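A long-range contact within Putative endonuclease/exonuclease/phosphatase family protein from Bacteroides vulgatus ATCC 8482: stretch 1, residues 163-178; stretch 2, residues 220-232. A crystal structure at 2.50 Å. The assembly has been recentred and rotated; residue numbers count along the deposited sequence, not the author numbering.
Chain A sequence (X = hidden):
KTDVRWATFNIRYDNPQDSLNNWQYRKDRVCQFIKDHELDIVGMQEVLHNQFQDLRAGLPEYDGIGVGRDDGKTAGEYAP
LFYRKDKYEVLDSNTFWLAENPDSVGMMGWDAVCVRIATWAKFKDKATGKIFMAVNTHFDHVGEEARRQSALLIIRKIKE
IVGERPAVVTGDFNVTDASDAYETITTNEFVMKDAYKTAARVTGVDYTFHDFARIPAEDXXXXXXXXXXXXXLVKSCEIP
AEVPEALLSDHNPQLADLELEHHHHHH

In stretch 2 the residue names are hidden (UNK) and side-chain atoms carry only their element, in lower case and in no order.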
ATOM      1  N   GLY A 163      17.867  -2.218   7.539  1.00 25.72           N
ATOM      2  CA  GLY A 163      19.134  -1.839   6.939  1.00 25.26           C
ATOM      3  C   GLY A 163      19.147  -1.899   5.426  1.00 30.47           C
ATOM      4  O   GLY A 163      18.357  -1.225   4.768  1.00 37.62           O
ATOM      5  N   GLU A 164      20.043  -2.710   4.872  1.00 31.18           N
ATOM      6  CA  GLU A 164      20.160  -2.856   3.423  1.00 37.47           C
ATOM      7  C   GLU A 164      19.505  -4.121   2.870  1.00 34.99           C
ATOM      8  O   GLU A 164      19.734  -4.500   1.721  1.00 31.11           O
ATOM      9  CB  GLU A 164      21.632  -2.822   3.020  1.00 38.25           C
ATOM     10  CG  GLU A 164      22.521  -3.679   3.896  1.00 63.51           C
ATOM     11  CD  GLU A 164      23.957  -3.711   3.410  1.00 78.41           C
ATOM     12  OE1 GLU A 164      24.510  -2.624   3.117  1.00 78.83           O
ATOM     13  OE2 GLU A 164      24.534  -4.823   3.331  1.00 82.77           O
ATOM     14  N   ARG A 165      18.696  -4.770   3.700  1.00 31.47           N
ATOM     15  CA  ARG A 165      17.988  -5.978   3.298  1.00 27.17           C
ATOM     16  C   ARG A 165      16.743  -5.569   2.498  1.00 31.31           C
ATOM     17  O   ARG A 165      16.241  -4.446   2.639  1.00 22.97           O
ATOM     18  CB  ARG A 165      17.609  -6.790   4.539  1.00 26.97           C
ATOM     19  CG  ARG A 165      18.802  -7.496   5.188  1.00 25.54           C
ATOM     20  CD  ARG A 165      18.459  -8.113   6.538  1.00 28.78           C
ATOM     21  NE  ARG A 165      18.321  -7.086   7.563  1.00 30.95           N
ATOM     22  CZ  ARG A 165      17.995  -7.317   8.831  1.00 25.87           C
ATOM     23  NH1 ARG A 165      17.760  -8.561   9.255  1.00 18.57           N
ATOM     24  NH2 ARG A 165      17.916  -6.293   9.678  1.00 19.07           N
ATOM     25  N   PRO A 166      16.232  -6.474   1.643  1.00 27.99           N
ATOM     26  CA  PRO A 166      15.056  -6.217   0.808  1.00 26.70           C
ATOM     27  C   PRO A 166      13.893  -5.564   1.555  1.00 24.80           C
ATOM     28  O   PRO A 166      13.524  -5.974   2.663  1.00 21.06           O
ATOM     29  CB  PRO A 166      14.700  -7.605   0.276  1.00 21.54           C
ATOM     30  CG  PRO A 166      16.011  -8.278   0.211  1.00 24.92           C
ATOM     31  CD  PRO A 166      16.650  -7.879   1.518  1.00 25.83           C
ATOM     32  N   ALA A 167      13.322  -4.544   0.923  1.00 20.96           N
ATOM     33  CA  ALA A 167      12.203  -3.793   1.476  1.00 16.74           C
ATOM     34  C   ALA A 167      11.292  -3.329   0.352  1.00 16.43           C
ATOM     35  O   ALA A 167      11.748  -2.976  -0.735  1.00 17.38           O
ATOM     36  CB  ALA A 167      12.716  -2.594   2.250  1.00 13.32           C
ATOM     37  N   VAL A 168       9.996  -3.329   0.618  1.00 21.84           N
ATOM     38  CA  VAL A 168       9.045  -2.900  -0.384  1.00 22.61           C
ATOM     39  C   VAL A 168       8.057  -1.946   0.256  1.00 26.91           C
ATOM     40  O   VAL A 168       7.477  -2.230   1.311  1.00 24.51           O
ATOM     41  CB  VAL A 168       8.295  -4.095  -0.984  1.00 21.31           C
ATOM     42  CG1 VAL A 168       7.361  -3.620  -2.080  1.00 17.28           C
ATOM     43  CG2 VAL A 168       9.303  -5.103  -1.524  1.00 23.49           C
ATOM     44  N   VAL A 169       7.896  -0.800  -0.387  1.00 18.16           N
ATOM     45  CA  VAL A 169       6.990   0.226   0.075  1.00 21.33           C
ATOM     46  C   VAL A 169       5.827   0.343  -0.889  1.00 19.30           C
ATOM     47  O   VAL A 169       6.018   0.471  -2.098  1.00 25.87           O
ATOM     48  CB  VAL A 169       7.678   1.598   0.139  1.00 22.88           C
ATOM     49  CG1 VAL A 169       6.654   2.671   0.513  1.00 10.31           C
ATOM     50  CG2 VAL A 169       8.831   1.548   1.134  1.00 11.68           C
ATOM     51  N   THR A 170       4.626   0.296  -0.339  1.00 20.51           N
ATOM     52  CA  THR A 170       3.413   0.424  -1.121  1.00 24.13           C
ATOM     53  C   THR A 170       2.547   1.499  -0.499  1.00 23.36           C
ATOM     54  O   THR A 170       2.756   1.899   0.653  1.00 16.93           O
ATOM     55  CB  THR A 170       2.592  -0.892  -1.137  1.00 25.68           C
ATOM     56  OG1 THR A 170       2.272  -1.283   0.206  1.00 21.73           O
ATOM     57  CG2 THR A 170       3.359  -1.992  -1.826  1.00 28.99           C
ATOM     58  N   GLY A 171       1.566   1.957  -1.267  1.00 29.99           N
ATOM     59  CA  GLY A 171       0.656   2.954  -0.750  1.00 30.13           C
ATOM     60  C   GLY A 171       0.093   3.909  -1.768  1.00 29.68           C
ATOM     61  O   GLY A 171       0.403   3.845  -2.958  1.00 31.16           O
ATOM     62  N   ASP A 172      -0.763   4.794  -1.274  1.00 35.30           N
ATOM     63  CA  ASP A 172      -1.383   5.814  -2.087  1.00 23.59           C
ATOM     64  C   ASP A 172      -0.625   7.082  -1.747  1.00 28.29           C
ATOM     65  O   ASP A 172      -0.609   7.519  -0.596  1.00 25.44           O
ATOM     66  CB  ASP A 172      -2.845   5.988  -1.702  1.00 31.60           C
ATOM     67  CG  ASP A 172      -3.590   6.878  -2.663  1.00 35.09           C
ATOM     68  OD1 ASP A 172      -3.029   7.924  -3.070  1.00 26.94           O
ATOM     69  OD2 ASP A 172      -4.740   6.531  -3.007  1.00 39.99           O
ATOM     70  N   PHE A 173      -0.002   7.678  -2.746  1.00 23.63           N
ATOM     71  CA  PHE A 173       0.752   8.883  -2.503  1.00 29.59           C
ATOM     72  C   PHE A 173       0.048  10.174  -2.911  1.00 35.99           C
ATOM     73  O   PHE A 173       0.567  11.268  -2.673  1.00 40.13           O
ATOM     74  CB  PHE A 173       2.106   8.763  -3.195  1.00 27.42           C
ATOM     75  CG  PHE A 173       2.898   7.577  -2.742  1.00 32.86           C
ATOM     76  CD1 PHE A 173       2.548   6.290  -3.161  1.00 34.18           C
ATOM     77  CD2 PHE A 173       3.956   7.736  -1.843  1.00 30.18           C
ATOM     78  CE1 PHE A 173       3.237   5.173  -2.690  1.00 35.41           C
ATOM     79  CE2 PHE A 173       4.656   6.628  -1.359  1.00 27.99           C
ATOM     80  CZ  PHE A 173       4.294   5.335  -1.783  1.00 38.43           C
ATOM     81  N   ASN A 174      -1.124  10.048  -3.521  1.00 30.02           N
ATOM     82  CA  ASN A 174      -1.887  11.211  -3.950  1.00 30.26           C
ATOM     83  C   ASN A 174      -1.131  12.139  -4.881  1.00 32.73           C
ATOM     84  O   ASN A 174      -1.333  13.351  -4.856  1.00 35.06           O
ATOM     85  CB  ASN A 174      -2.374  12.021  -2.749  1.00 30.18           C
ATOM     86  CG  ASN A 174      -3.571  11.407  -2.084  1.00 32.02           C
ATOM     87  OD1 ASN A 174      -4.563  11.070  -2.741  1.00 36.88           O
ATOM     88  ND2 ASN A 174      -3.503  11.274  -0.767  1.00 39.61           N
ATOM     89  N   VAL A 175      -0.233  11.585  -5.683  1.00 41.50           N
ATOM     90  CA  VAL A 175       0.519  12.391  -6.642  1.00 35.63           C
ATOM     91  C   VAL A 175       0.962  11.501  -7.785  1.00 29.93           C
ATOM     92  O   VAL A 175       0.883  10.273  -7.702  1.00 29.91           O
ATOM     93  CB  VAL A 175       1.765  13.063  -5.999  1.00 34.74           C
ATOM     94  CG1 VAL A 175       1.329  14.218  -5.113  1.00 30.58           C
ATOM     95  CG2 VAL A 175       2.559  12.047  -5.190  1.00 29.20           C
ATOM     96  N   THR A 176       1.400  12.107  -8.872  1.00 24.51           N
ATOM     97  CA  THR A 176       1.851  11.298  -9.978  1.00 30.29           C
ATOM     98  C   THR A 176       3.366  11.245  -9.916  1.00 37.72           C
ATOM     99  O   THR A 176       3.976  11.709  -8.949  1.00 32.78           O
ATOM    100  CB  THR A 176       1.414  11.887 -11.332  1.00 28.45           C
ATOM    101  OG1 THR A 176       1.970  13.201 -11.493  1.00 25.02           O
ATOM    102  CG2 THR A 176      -0.098  11.952 -11.408  1.00 13.84           C
ATOM    103  N   ASP A 177       3.964  10.670 -10.952  1.00 39.30           N
ATOM    104  CA  ASP A 177       5.409  10.546 -11.034  1.00 43.34           C
ATOM    105  C   ASP A 177       6.023  11.912 -11.305  1.00 41.23           C
ATOM    106  O   ASP A 177       7.230  12.096 -11.172  1.00 48.01           O
ATOM    107  CB  ASP A 177       5.776   9.558 -12.147  1.00 48.62           C
ATOM    108  CG  ASP A 177       5.175   9.938 -13.491  1.00 52.68           C
ATOM    109  OD1 ASP A 177       3.970  10.285 -13.541  1.00 57.15           O
ATOM    110  OD2 ASP A 177       5.907   9.878 -14.503  1.00 61.13           O
ATOM    111  N   ALA A 178       5.186  12.873 -11.675  1.00 41.57           N
ATOM    112  CA  ALA A 178       5.659  14.223 -11.966  1.00 43.86           C
ATOM    113  C   ALA A 178       5.776  15.087 -10.707  1.00 39.63           C
ATOM    114  O   ALA A 178       6.240  16.220 -10.774  1.00 42.04           O
ATOM    115  CB  ALA A 178       4.727  14.895 -12.975  1.00 34.55           C
ATOM    116  N   UNK A 220      -7.357   9.819 -16.536  1.00 39.96           N
ATOM    117  CA  UNK A 220      -7.035   9.195 -15.260  1.00 38.29           C
ATOM    118  C   UNK A 220      -5.533   9.233 -14.986  1.00 37.77           C
ATOM    119  O   UNK A 220      -4.710   9.173 -15.905  1.00 39.37           O
ATOM    120  c   UNK A 220      -7.526   7.753 -15.240  1.00 39.66           C
ATOM    121  s   UNK A 220      -9.311   7.571 -15.193  1.00 37.55           S
ATOM    122  N   UNK A 221      -5.187   9.330 -13.710  1.00 28.93           N
ATOM    123  CA  UNK A 221      -3.795   9.385 -13.315  1.00 28.48           C
ATOM    124  C   UNK A 221      -3.418   8.214 -12.426  1.00 33.51           C
ATOM    125  O   UNK A 221      -4.278   7.536 -11.851  1.00 30.72           O
ATOM    126  c   UNK A 221      -4.080  11.917 -13.180  1.00 42.77           C
ATOM    127  c   UNK A 221      -3.743  13.145 -12.370  1.00 51.69           C
ATOM    128  o   UNK A 221      -3.408  14.187 -12.980  1.00 54.27           O
ATOM    129  o   UNK A 221      -3.826  13.068 -11.116  1.00 37.83           O
ATOM    130  c   UNK A 221      -3.512  10.669 -12.551  1.00 31.77           C
ATOM    131  N   UNK A 222      -2.112   7.993 -12.316  1.00 28.75           N
ATOM    132  CA  UNK A 222      -1.568   6.932 -11.482  1.00 24.78           C
ATOM    133  C   UNK A 222      -1.040   7.598 -10.218  1.00 19.25           C
ATOM    134  O   UNK A 222      -0.087   8.366 -10.279  1.00 27.90           O
ATOM    135  c   UNK A 222      -0.428   6.216 -12.215  1.00 23.26           C
ATOM    136  c   UNK A 222       1.180   4.308 -12.229  1.00 32.19           C
ATOM    137  c   UNK A 222       1.611   3.045 -11.479  1.00 31.95           C
ATOM    138  n   UNK A 222       2.490   3.346 -10.313  1.00 34.81           N
ATOM    139  c   UNK A 222       0.314   5.205 -11.364  1.00 24.75           C
ATOM    140  N   UNK A 223      -1.666   7.320  -9.080  1.00 16.92           N
ATOM    141  CA  UNK A 223      -1.236   7.915  -7.824  1.00 23.64           C
ATOM    142  C   UNK A 223      -0.858   6.864  -6.806  1.00 24.07           C
ATOM    143  O   UNK A 223      -0.526   7.190  -5.666  1.00 34.53           O
ATOM    144  c   UNK A 223      -4.722   8.798  -6.371  1.00 34.78           C
ATOM    145  c   UNK A 223      -2.638   9.947  -8.178  1.00 30.24           C
ATOM    146  c   UNK A 223      -2.322   8.809  -7.214  1.00 26.00           C
ATOM    147  c   UNK A 223      -3.577   7.987  -6.928  1.00 26.38           C
ATOM    148  N   UNK A 224      -0.917   5.602  -7.213  1.00 22.78           N
ATOM    149  CA  UNK A 224      -0.564   4.505  -6.318  1.00 27.77           C
ATOM    150  C   UNK A 224       0.720   3.871  -6.819  1.00 18.97           C
ATOM    151  O   UNK A 224       0.865   3.632  -8.008  1.00 22.59           O
ATOM    152  o   UNK A 224      -3.898   4.489  -6.430  1.00 38.01           O
ATOM    153  c   UNK A 224      -1.712   3.491  -6.260  1.00 27.57           C
ATOM    154  o   UNK A 224      -3.077   4.207  -4.415  1.00 34.52           O
ATOM    155  c   UNK A 224      -2.991   4.098  -5.661  1.00 42.45           C
ATOM    156  N   UNK A 225       1.660   3.601  -5.923  1.00 20.39           N
ATOM    157  CA  UNK A 225       2.931   3.026  -6.356  1.00 21.79           C
ATOM    158  C   UNK A 225       3.476   1.904  -5.491  1.00 25.23           C
ATOM    159  O   UNK A 225       3.100   1.736  -4.327  1.00 22.43           O
ATOM    160  c   UNK A 225       2.501   7.421  -7.490  1.00 23.02           C
ATOM    161  c   UNK A 225       3.814   6.540  -9.334  1.00 21.74           C
ATOM    162  c   UNK A 225       4.017   4.111  -6.418  1.00 15.14           C
ATOM    163  c   UNK A 225       2.836   6.302  -6.730  1.00 18.03           C
ATOM    164  c   UNK A 225       3.655   5.299  -7.253  1.00 18.80           C
ATOM    165  c   UNK A 225       2.989   7.546  -8.796  1.00 18.82           C
ATOM    166  c   UNK A 225       4.139   5.426  -8.556  1.00 22.32           C
ATOM    167  N   UNK A 226       4.380   1.144  -6.096  1.00 17.80           N
ATOM    168  CA  UNK A 226       5.082   0.074  -5.422  1.00 19.78           C
ATOM    169  C   UNK A 226       6.571   0.382  -5.605  1.00 25.25           C
ATOM    170  O   UNK A 226       7.084   0.390  -6.731  1.00 23.64           O
ATOM    171  c   UNK A 226       3.300  -1.642  -5.827  1.00 20.79           C
ATOM    172  c   UNK A 226       4.775  -1.308  -6.031  1.00 17.37           C
ATOM    173  c   UNK A 226       5.651  -2.378  -5.367  1.00 15.47           C
ATOM    174  c   UNK A 226       2.883  -3.018  -6.356  1.00 14.06           C
ATOM    175  N   UNK A 227       7.264   0.661  -4.508  1.00 14.50           N
ATOM    176  CA  UNK A 227       8.689   0.967  -4.585  1.00 16.41           C
ATOM    177  C   UNK A 227       9.497  -0.166  -3.979  1.00 11.36           C
ATOM    178  O   UNK A 227       9.110  -0.736  -2.959  1.00 13.96           O
ATOM    179  c   UNK A 227       8.390   5.090  -6.300  1.00 16.63           C
ATOM    180  c   UNK A 227       7.286   5.727  -5.730  1.00 23.55           C
ATOM    181  c   UNK A 227       8.402   3.486  -4.495  1.00 21.30           C
ATOM    182  c   UNK A 227       8.940   3.979  -5.682  1.00 12.17           C
ATOM    183  c   UNK A 227       8.989   2.271  -3.842  1.00 16.12           C
ATOM    184  c   UNK A 227       6.738   5.239  -4.536  1.00 13.37           C
ATOM    185  c   UNK A 227       7.299   4.128  -3.931  1.00  9.78           C
ATOM    186  N   UNK A 228      10.621  -0.493  -4.605  1.00 13.10           N
ATOM    187  CA  UNK A 228      11.467  -1.574  -4.106  1.00 18.83           C
ATOM    188  C   UNK A 228      12.952  -1.241  -4.098  1.00 19.45           C
ATOM    189  O   UNK A 228      13.426  -0.473  -4.930  1.00 21.59           O
ATOM    190  c   UNK A 228      11.833  -2.638  -6.349  1.00 20.45           C
ATOM    191  c   UNK A 228       9.832  -3.286  -4.968  1.00 24.15           C
ATOM    192  c   UNK A 228      11.298  -2.861  -4.942  1.00 19.86           C
ATOM    193  N   UNK A 229      13.687  -1.832  -3.162  1.00 19.40           N
ATOM    194  CA  UNK A 229      15.121  -1.603  -3.078  1.00 18.50           C
ATOM    195  C   UNK A 229      15.800  -2.227  -4.305  1.00 23.33           C
ATOM    196  O   UNK A 229      15.300  -3.204  -4.864  1.00 25.56           O
ATOM    197  o   UNK A 229      15.081  -3.426  -1.469  1.00 22.13           O
ATOM    198  c   UNK A 229      15.340  -1.184  -0.621  1.00 13.94           C
ATOM    199  c   UNK A 229      15.673  -2.153  -1.756  1.00 20.96           C
ATOM    200  N   UNK A 230      16.946  -1.668  -4.739  1.00 21.53           N
ATOM    201  CA  UNK A 230      17.683  -2.153  -5.917  1.00 25.47           C
ATOM    202  C   UNK A 230      17.956  -3.653  -6.093  1.00 24.39           C
ATOM    203  O   UNK A 230      18.151  -4.115  -7.216  1.00 29.95           O
ATOM    204  c   UNK A 230      18.960  -1.307  -5.901  1.00 17.47           C
ATOM    205  c   UNK A 230      17.774  -0.738  -3.947  1.00 23.33           C
ATOM    206  c   UNK A 230      19.166  -1.022  -4.456  1.00 21.81           C
ATOM    207  N   UNK A 231      17.950  -4.401  -4.998  1.00 23.77           N
ATOM    208  CA  UNK A 231      18.200  -5.845  -5.012  1.00 27.62           C
ATOM    209  C   UNK A 231      17.016  -6.671  -5.519  1.00 31.79           C
ATOM    210  O   UNK A 231      17.201  -7.687  -6.184  1.00 28.51           O
ATOM    211  o   UNK A 231      17.914  -4.942  -0.275  1.00 62.31           O
ATOM    212  c   UNK A 231      18.555  -6.301  -3.600  1.00 30.47           C
ATOM    213  c   UNK A 231      18.275  -5.714  -1.164  1.00 51.70           C
ATOM    214  n   UNK A 231      19.193  -6.656  -0.969  1.00 57.75           N
ATOM    215  c   UNK A 231      17.673  -5.642  -2.546  1.00 29.26           C
ATOM    216  N   UNK A 232      15.798  -6.252  -5.201  1.00 26.76           N
ATOM    217  CA  UNK A 232      14.649  -7.020  -5.642  1.00 22.74           C
ATOM    218  C   UNK A 232      14.449  -6.968  -7.152  1.00 23.12           C
ATOM    219  O   UNK A 232      14.690  -5.948  -7.794  1.00 27.01           O
ATOM    220  c   UNK A 232      13.559  -5.259  -4.192  1.00 22.97           C
ATOM    221  c   UNK A 232      12.163  -6.534  -5.821  1.00 25.95           C
ATOM    222  c   UNK A 232      13.353  -6.592  -4.874  1.00 25.37           C
TER
HETATM  223  O   HOH W   1       1.917   8.680 -11.910  1.00 21.20           O

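Position 220 carries one carbon and then a sulfur, out of reach of stretch 1: Cys220. At 221 three carbons run out to a pair of oxygens, a carboxylate on a two-carbon arm, so this is Glu221; its CB packs 3.8 Å from Thr176 CG2, while the charged end is free to lie at the exposed surface. Position 222 has four carbons in a row ending in nitrogen, the mark of Lys222. Its NZ turns back to donate to the backbone O of 224 at 2.8 Å, and its own O receives a hydrogen bond from water 1 (2.6 Å), which in turn accepts from Asp177 N (3.0 Å).

Position 223 has four carbons forked at the first, one arm two carbons long: Ile223. It points toward stretch 1 in a buried site that suits a hydrocarbon, and its O accepts from Phe173 N at 3.0 Å. Two carbons, the second bearing two oxygens, make 224 an aspartate, Asp224. Its OD2 lies 3.2 Å from Asp172 OD2, two acceptors with no hydrogen bond between them; each carboxylate has a bonding partner elsewhere in the structure.

At 225 one carbon leads to a six-carbon ring with no oxygen, hence Phe225. The ring fills space beside Phe173 (CD2 to Phe173 CD1, 3.6 Å), and Val175 O meets its edge, 3.3 Å from CE2. Position 226 repeats the forked four-carbon pattern, Ile226, and its CG2 lies 3.9 Å from Val168 CG1. Another six-carbon ring at 227 gives Phe227, whose edge is directed toward the face of Phe173, Phe227 CE2 to Phe173 CZ, 3.7 Å.

Position 228 has one carbon carrying two others: Val228, compact enough to pack CG1 against Val168 CG1 at 3.8 Å. At 229 one carbon bears an oxygen and a carbon, which identifies Thr229 by its shape, Val having no oxygen; its OG1 accepts from Ala167 N at 3.2 Å. Three carbons closing onto the backbone N make 230 Pro230, well placed in the type I turn from Thr229 to 232. At 231 three carbons end in one oxygen and one nitrogen, giving Gln231, its amide beside the backbone of Glu164 and Pro166. Three carbons, forked at the first, make 232 Val232, in a buried site.

The contact is an antiparallel strand pair, anchored where Val169 N donates to Phe227 O (2.8 Å) and Phe227 N to Val169 O (2.7 Å). Alternation places Val168, Ile226 and Val228 on one face and Val169, Phe225 and Phe227 on the other, where Phe173 joins the two rings from beyond its strand's end.

Stretch 2 220-232: CEKIDFIFVTPQV
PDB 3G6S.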